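Local coordinates for UBP3-associated protein BRE5 (Saccharomyces cerevisiae, PDB 2QIY), which works together with the deubiquitinase Ubp3 to cleave ubiquitin, and here contributes the NTF2-like domain that forms the complex with Ubp3, at residues F18-Y23 / F122-L128; S84-D90 / T109-T115. Residue numbers count along the deposited sequence, not the author numbering.

Contact 1: residues F18-Y23 / F122-L128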
# COMPACT_ATOMS: atom_id res chain seq x y z
N PHE A 18 -15.07 4.46 6.51
CA PHE A 18 -14.93 4.34 5.06
C PHE A 18 -14.64 2.91 4.63
O PHE A 18 -15.28 2.38 3.71
CB PHE A 18 -13.84 5.25 4.48
CG PHE A 18 -13.55 4.92 3.06
CD1 PHE A 18 -12.48 4.10 2.73
CD2 PHE A 18 -14.44 5.32 2.06
CE1 PHE A 18 -12.27 3.72 1.40
CE2 PHE A 18 -14.24 4.95 0.73
CZ PHE A 18 -13.14 4.14 0.40
N LEU A 19 -13.65 2.30 5.26
CA LEU A 19 -13.21 0.97 4.84
C LEU A 19 -14.30 -0.04 5.12
O LEU A 19 -14.60 -0.89 4.28
CB LEU A 19 -11.95 0.58 5.60
CG LEU A 19 -10.52 0.68 5.05
CD1 LEU A 19 -10.32 1.19 3.62
CD2 LEU A 19 -9.55 1.24 6.06
N GLN A 20 -14.90 0.04 6.31
CA GLN A 20 -15.95 -0.92 6.65
C GLN A 20 -17.11 -0.81 5.67
O GLN A 20 -17.57 -1.82 5.13
CB GLN A 20 -16.38 -0.80 8.12
CG GLN A 20 -16.94 -2.14 8.62
CD GLN A 20 -17.14 -2.20 10.14
OE1 GLN A 20 -16.74 -1.30 10.88
NE2 GLN A 20 -17.76 -3.29 10.59
N ASN A 21 -17.53 0.42 5.38
CA ASN A 21 -18.61 0.68 4.41
C ASN A 21 -18.32 0.22 2.98
O ASN A 21 -19.19 -0.37 2.32
CB ASN A 21 -19.04 2.14 4.44
CG ASN A 21 -19.73 2.53 5.74
OD1 ASN A 21 -20.33 1.68 6.42
ND2 ASN A 21 -19.66 3.80 6.11
N TYR A 22 -17.08 0.46 2.53
CA TYR A 22 -16.61 0.04 1.20
C TYR A 22 -16.69 -1.48 1.00
O TYR A 22 -17.24 -1.95 0.01
CB TYR A 22 -15.17 0.51 1.04
CG TYR A 22 -14.47 0.06 -0.22
CD1 TYR A 22 -14.54 0.82 -1.38
CD2 TYR A 22 -13.70 -1.10 -0.24
CE1 TYR A 22 -13.86 0.43 -2.53
CE2 TYR A 22 -13.01 -1.52 -1.39
CZ TYR A 22 -13.10 -0.75 -2.54
OH TYR A 22 -12.44 -1.14 -3.68
N TYR A 23 -16.13 -2.24 1.94
CA TYR A 23 -16.13 -3.69 1.75
C TYR A 23 -17.49 -4.31 1.93
O TYR A 23 -17.83 -5.29 1.26
CB TYR A 23 -15.09 -4.38 2.62
CG TYR A 23 -13.66 -4.01 2.28
CD1 TYR A 23 -13.07 -4.41 1.07
CD2 TYR A 23 -12.89 -3.28 3.18
CE1 TYR A 23 -11.74 -4.05 0.76
CE2 TYR A 23 -11.57 -2.94 2.89
CZ TYR A 23 -11.00 -3.32 1.69
OH TYR A 23 -9.70 -2.98 1.42
N PHE A 122 -2.94 -8.72 0.82
CA PHE A 122 -3.09 -7.55 -0.05
C PHE A 122 -2.77 -6.27 0.69
O PHE A 122 -2.81 -6.21 1.92
CB PHE A 122 -4.53 -7.45 -0.57
CG PHE A 122 -5.52 -6.94 0.46
CD1 PHE A 122 -5.80 -5.57 0.53
CD2 PHE A 122 -6.11 -7.80 1.39
CE1 PHE A 122 -6.67 -5.06 1.47
CE2 PHE A 122 -6.99 -7.31 2.33
CZ PHE A 122 -7.28 -5.93 2.38
N CYS A 123 -2.44 -5.25 -0.10
CA CYS A 123 -2.45 -3.89 0.36
C CYS A 123 -3.35 -3.09 -0.58
O CYS A 123 -3.35 -3.30 -1.81
CB CYS A 123 -1.04 -3.35 0.38
SG CYS A 123 -0.08 -3.50 -1.09
N GLN A 124 -4.17 -2.23 -0.02
CA GLN A 124 -5.09 -1.46 -0.86
C GLN A 124 -5.00 -0.01 -0.43
O GLN A 124 -5.06 0.29 0.77
CB GLN A 124 -6.54 -1.98 -0.76
CG GLN A 124 -7.52 -1.28 -1.75
CD GLN A 124 -8.84 -2.04 -1.98
OE1 GLN A 124 -9.67 -1.64 -2.81
NE2 GLN A 124 -9.03 -3.13 -1.26
N THR A 125 -4.89 0.90 -1.40
CA THR A 125 -4.74 2.31 -1.09
C THR A 125 -5.87 3.09 -1.73
O THR A 125 -6.25 2.81 -2.86
CB THR A 125 -3.38 2.82 -1.62
OG1 THR A 125 -2.37 2.21 -0.82
CG2 THR A 125 -3.27 4.29 -1.48
N PHE A 126 -6.38 4.07 -0.99
CA PHE A 126 -7.46 4.95 -1.47
C PHE A 126 -7.09 6.41 -1.29
O PHE A 126 -6.35 6.77 -0.36
CB PHE A 126 -8.69 4.76 -0.59
CG PHE A 126 -9.18 3.35 -0.53
CD1 PHE A 126 -8.67 2.46 0.43
CD2 PHE A 126 -10.20 2.91 -1.40
CE1 PHE A 126 -9.14 1.15 0.50
CE2 PHE A 126 -10.69 1.60 -1.30
CZ PHE A 126 -10.15 0.74 -0.36
N ILE A 127 -7.65 7.26 -2.15
CA ILE A 127 -7.65 8.71 -1.91
C ILE A 127 -9.10 9.17 -1.90
O ILE A 127 -9.86 8.86 -2.83
CB ILE A 127 -6.84 9.52 -2.95
CG1 ILE A 127 -5.37 9.12 -2.88
CG2 ILE A 127 -6.97 11.04 -2.67
CD1 ILE A 127 -4.72 9.57 -1.66
N LEU A 128 -9.47 9.86 -0.83
CA LEU A 128 -10.81 10.42 -0.64
C LEU A 128 -10.75 11.93 -0.80
O LEU A 128 -9.95 12.62 -0.16
CB LEU A 128 -11.35 10.10 0.76
CG LEU A 128 -11.32 8.63 1.20
CD1 LEU A 128 -12.10 8.50 2.49
CD2 LEU A 128 -11.92 7.73 0.11

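Contact 2: residues S84-D90 / T109-T115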
# COMPACT_ATOMS: atom_id res chain seq x y z
N SER A 84 -19.05 -12.09 -3.07
CA SER A 84 -18.50 -13.19 -2.27
C SER A 84 -17.16 -12.80 -1.63
O SER A 84 -16.53 -13.64 -0.99
CB SER A 84 -18.38 -14.46 -3.11
OG SER A 84 -17.31 -14.38 -4.05
N LEU A 85 -16.77 -11.53 -1.77
CA LEU A 85 -15.48 -11.06 -1.25
C LEU A 85 -15.53 -10.97 0.27
O LEU A 85 -16.51 -10.49 0.84
CB LEU A 85 -15.11 -9.72 -1.87
CG LEU A 85 -13.77 -9.08 -1.47
CD1 LEU A 85 -13.21 -8.19 -2.58
CD2 LEU A 85 -13.93 -8.28 -0.16
N LYS A 86 -14.46 -11.44 0.91
CA LYS A 86 -14.35 -11.50 2.36
C LYS A 86 -12.93 -11.07 2.72
O LYS A 86 -12.00 -11.18 1.92
CB LYS A 86 -14.60 -12.94 2.80
CG LYS A 86 -16.04 -13.42 2.52
CD LYS A 86 -16.20 -14.92 2.70
CE LYS A 86 -17.62 -15.33 2.37
NZ LYS A 86 -18.47 -15.20 3.57
N LEU A 87 -12.73 -10.56 3.92
CA LEU A 87 -11.36 -10.22 4.31
C LEU A 87 -11.16 -10.13 5.79
O LEU A 87 -12.12 -9.94 6.55
CB LEU A 87 -10.86 -8.91 3.67
CG LEU A 87 -11.50 -7.59 4.12
CD1 LEU A 87 -10.50 -6.45 3.87
CD2 LEU A 87 -12.82 -7.37 3.38
N LYS A 88 -9.90 -10.31 6.16
CA LYS A 88 -9.38 -9.94 7.47
C LYS A 88 -8.62 -8.64 7.26
O LYS A 88 -7.64 -8.60 6.51
CB LYS A 88 -8.47 -11.03 8.00
CG LYS A 88 -7.81 -10.68 9.32
CD LYS A 88 -6.99 -11.83 9.87
CE LYS A 88 -6.37 -11.42 11.20
NZ LYS A 88 -5.65 -12.56 11.84
N LEU A 89 -9.12 -7.56 7.85
CA LEU A 89 -8.46 -6.23 7.73
C LEU A 89 -7.46 -6.13 8.89
O LEU A 89 -7.87 -6.15 10.05
CB LEU A 89 -9.51 -5.11 7.84
CG LEU A 89 -9.38 -3.71 7.21
CD1 LEU A 89 -9.90 -2.62 8.13
CD2 LEU A 89 -8.04 -3.36 6.49
N ASP A 90 -6.16 -6.04 8.57
CA ASP A 90 -5.11 -6.05 9.61
C ASP A 90 -4.66 -4.65 10.07
O ASP A 90 -4.42 -4.43 11.26
CB ASP A 90 -3.86 -6.77 9.11
CG ASP A 90 -4.02 -8.28 8.99
OD1 ASP A 90 -3.43 -8.83 8.05
OD2 ASP A 90 -4.68 -8.93 9.84
N THR A 109 -4.11 -3.02 4.86
CA THR A 109 -3.51 -4.30 4.44
C THR A 109 -4.26 -5.38 5.16
O THR A 109 -4.86 -5.15 6.22
CB THR A 109 -2.00 -4.47 4.80
OG1 THR A 109 -1.84 -4.77 6.20
CG2 THR A 109 -1.18 -3.24 4.44
N GLY A 110 -4.21 -6.58 4.60
CA GLY A 110 -4.93 -7.69 5.23
C GLY A 110 -4.82 -8.94 4.39
O GLY A 110 -3.90 -9.06 3.57
N GLU A 111 -5.77 -9.83 4.58
CA GLU A 111 -5.84 -11.09 3.83
C GLU A 111 -7.25 -11.22 3.28
O GLU A 111 -8.22 -11.12 4.03
CB GLU A 111 -5.42 -12.27 4.70
CG GLU A 111 -3.93 -12.14 5.11
CD GLU A 111 -3.30 -13.39 5.70
OE1 GLU A 111 -3.94 -14.46 5.77
OE2 GLU A 111 -2.09 -13.28 6.03
N MET A 112 -7.33 -11.34 1.96
CA MET A 112 -8.60 -11.31 1.24
C MET A 112 -8.90 -12.69 0.69
O MET A 112 -7.99 -13.42 0.30
CB MET A 112 -8.48 -10.27 0.10
CG MET A 112 -9.74 -10.08 -0.69
SD MET A 112 -9.50 -8.68 -1.81
CE MET A 112 -9.54 -7.32 -0.65
N PHE A 113 -10.16 -13.07 0.66
CA PHE A 113 -10.54 -14.31 -0.01
C PHE A 113 -11.97 -14.16 -0.51
O PHE A 113 -12.60 -13.10 -0.33
CB PHE A 113 -10.37 -15.54 0.89
CG PHE A 113 -11.25 -15.56 2.12
CD1 PHE A 113 -12.31 -16.47 2.20
CD2 PHE A 113 -10.99 -14.73 3.21
CE1 PHE A 113 -13.12 -16.52 3.32
CE2 PHE A 113 -11.81 -14.79 4.38
CZ PHE A 113 -12.86 -15.68 4.41
N TRP A 114 -12.43 -15.17 -1.23
CA TRP A 114 -13.82 -15.20 -1.68
C TRP A 114 -14.37 -16.52 -1.19
O TRP A 114 -13.61 -17.46 -0.85
CB TRP A 114 -13.87 -15.08 -3.21
CG TRP A 114 -13.40 -13.70 -3.71
CD1 TRP A 114 -14.20 -12.66 -4.12
CD2 TRP A 114 -12.06 -13.25 -3.81
NE1 TRP A 114 -13.43 -11.58 -4.47
CE2 TRP A 114 -12.11 -11.91 -4.29
CE3 TRP A 114 -10.80 -13.84 -3.56
CZ2 TRP A 114 -10.94 -11.15 -4.52
CZ3 TRP A 114 -9.64 -13.06 -3.77
CH2 TRP A 114 -9.73 -11.74 -4.24
N THR A 115 -15.69 -16.64 -1.11
CA THR A 115 -16.28 -17.89 -0.65
C THR A 115 -15.59 -19.10 -1.26
O THR A 115 -15.49 -19.23 -2.50
CB THR A 115 -17.78 -17.92 -0.98
OG1 THR A 115 -18.38 -16.74 -0.44
CG2 THR A 115 -18.42 -19.19 -0.40
O HOH W 1 -16.31 -17.29 -4.81
O HOH W 2 -1.21 -7.26 6.82

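Contact 1: residues F18-Y23 / F122-L128
Helix 11-28 lies across the inner face of the sheet, and here its 18-23 part crosses residues 122-128 of strand 120-130, with 109° between their N-to-C directions. The two short axes stay 11.7 Å apart at closest. Large side chains span that distance. The main bump is Phe126. Its ring rises from the strand into a hollow lined by Phe18, Leu19 and Tyr22. The edge of Phe18 meets the face of Phe126 in a T-shaped pair, with centroids 5.0 Å apart and planes at 76°. Phe126 then turns its own edge to the face of Tyr22, at 4.8 Å and 78°. Leu19 completes the hollow, with its CD1 3.3 Å from Phe126 CE1. At one end, Leu128 fits against Phe18. Leu128 CD2 sits over the face of the Phe18 ring, 3.9 Å from its centroid, a CH-pi contact. At the other end, the Tyr23 hydroxyl extends toward Phe122, with Tyr23 OH 3.7 Å from Phe122 CE1. Gln124 stands between Phe122 and Phe126, near both tyrosine hydroxyls. Tyr22 OH is hydrogen-bonded to Asp142 on strand 137-147. The helix-on-sheet core is that of an NTF2-like fold. Strands 103-114 and 137-147 flank strand 120-130 in the sheet, while Cys123, Thr125 and Ile127 point to the other face and pack on the second Bre5 subunit.

Contact 2: residues S84-D90 / T109-T115
This is an antiparallel strand pairing, the part of the 85-97/103-114 beta hairpin far from its turn. Hydrogen-bonded pairs are Lys86 with Phe113 and Lys88 with Glu111. Lys86 N donates to Phe113 O (2.8 Å) and Phe113 N to Lys86 O (2.9 Å); Lys88 N donates to Glu111 O (2.8 Å) and Glu111 N to Lys88 O (3.0 Å). Asp90 N to Thr109 O (2.8 Å) and Thr115 N to Ser84 O (3.1 Å) extend the ladder at its two ends. Leu85, Leu87, Met112 and Trp114 share one face, where Leu85 CD1 lies 3.8 Å from Met112 SD. On the other face, Lys86 CB covers the Phe113 ring, 3.7 Å from its centroid. Gly110 CA makes a CA-H...O contact with Lys88 O at 3.1 Å; a CB there would clash with that oxygen. Lys86 NZ forms a salt bridge with an acidic side chain of the Ubp3 chain. Strand 120-130 borders 103-114, helix 11-28 packs on Leu85 and Leu87, and a Ubp3 strand pairs with Leu87-Leu89, continuing the sheet.

The centres of the two contacts lie about 12 Å apart in one NTF2-like domain. Along the chain the order is 18-23, 84-90, 109-115, 122-128, so contact 2 falls wholly between the two segments of contact 1. Strands 103-114 and 120-130 follow each other in sequence and are neighbours in the sheet. Phe122 joins the contacts: its N lies 2.9 Å from Gly110 O, a probable hydrogen bond, and its CZ packs 3.6 Å from Leu87 CD1. Contact 1 is where helix 11-28 packs on the sheet, near the chain centre. In contact 2, strand 85-97 is an outermost strand of this chain's sheet, and there Ubp3 adds a strand. Both also touch the second Bre5 subunit.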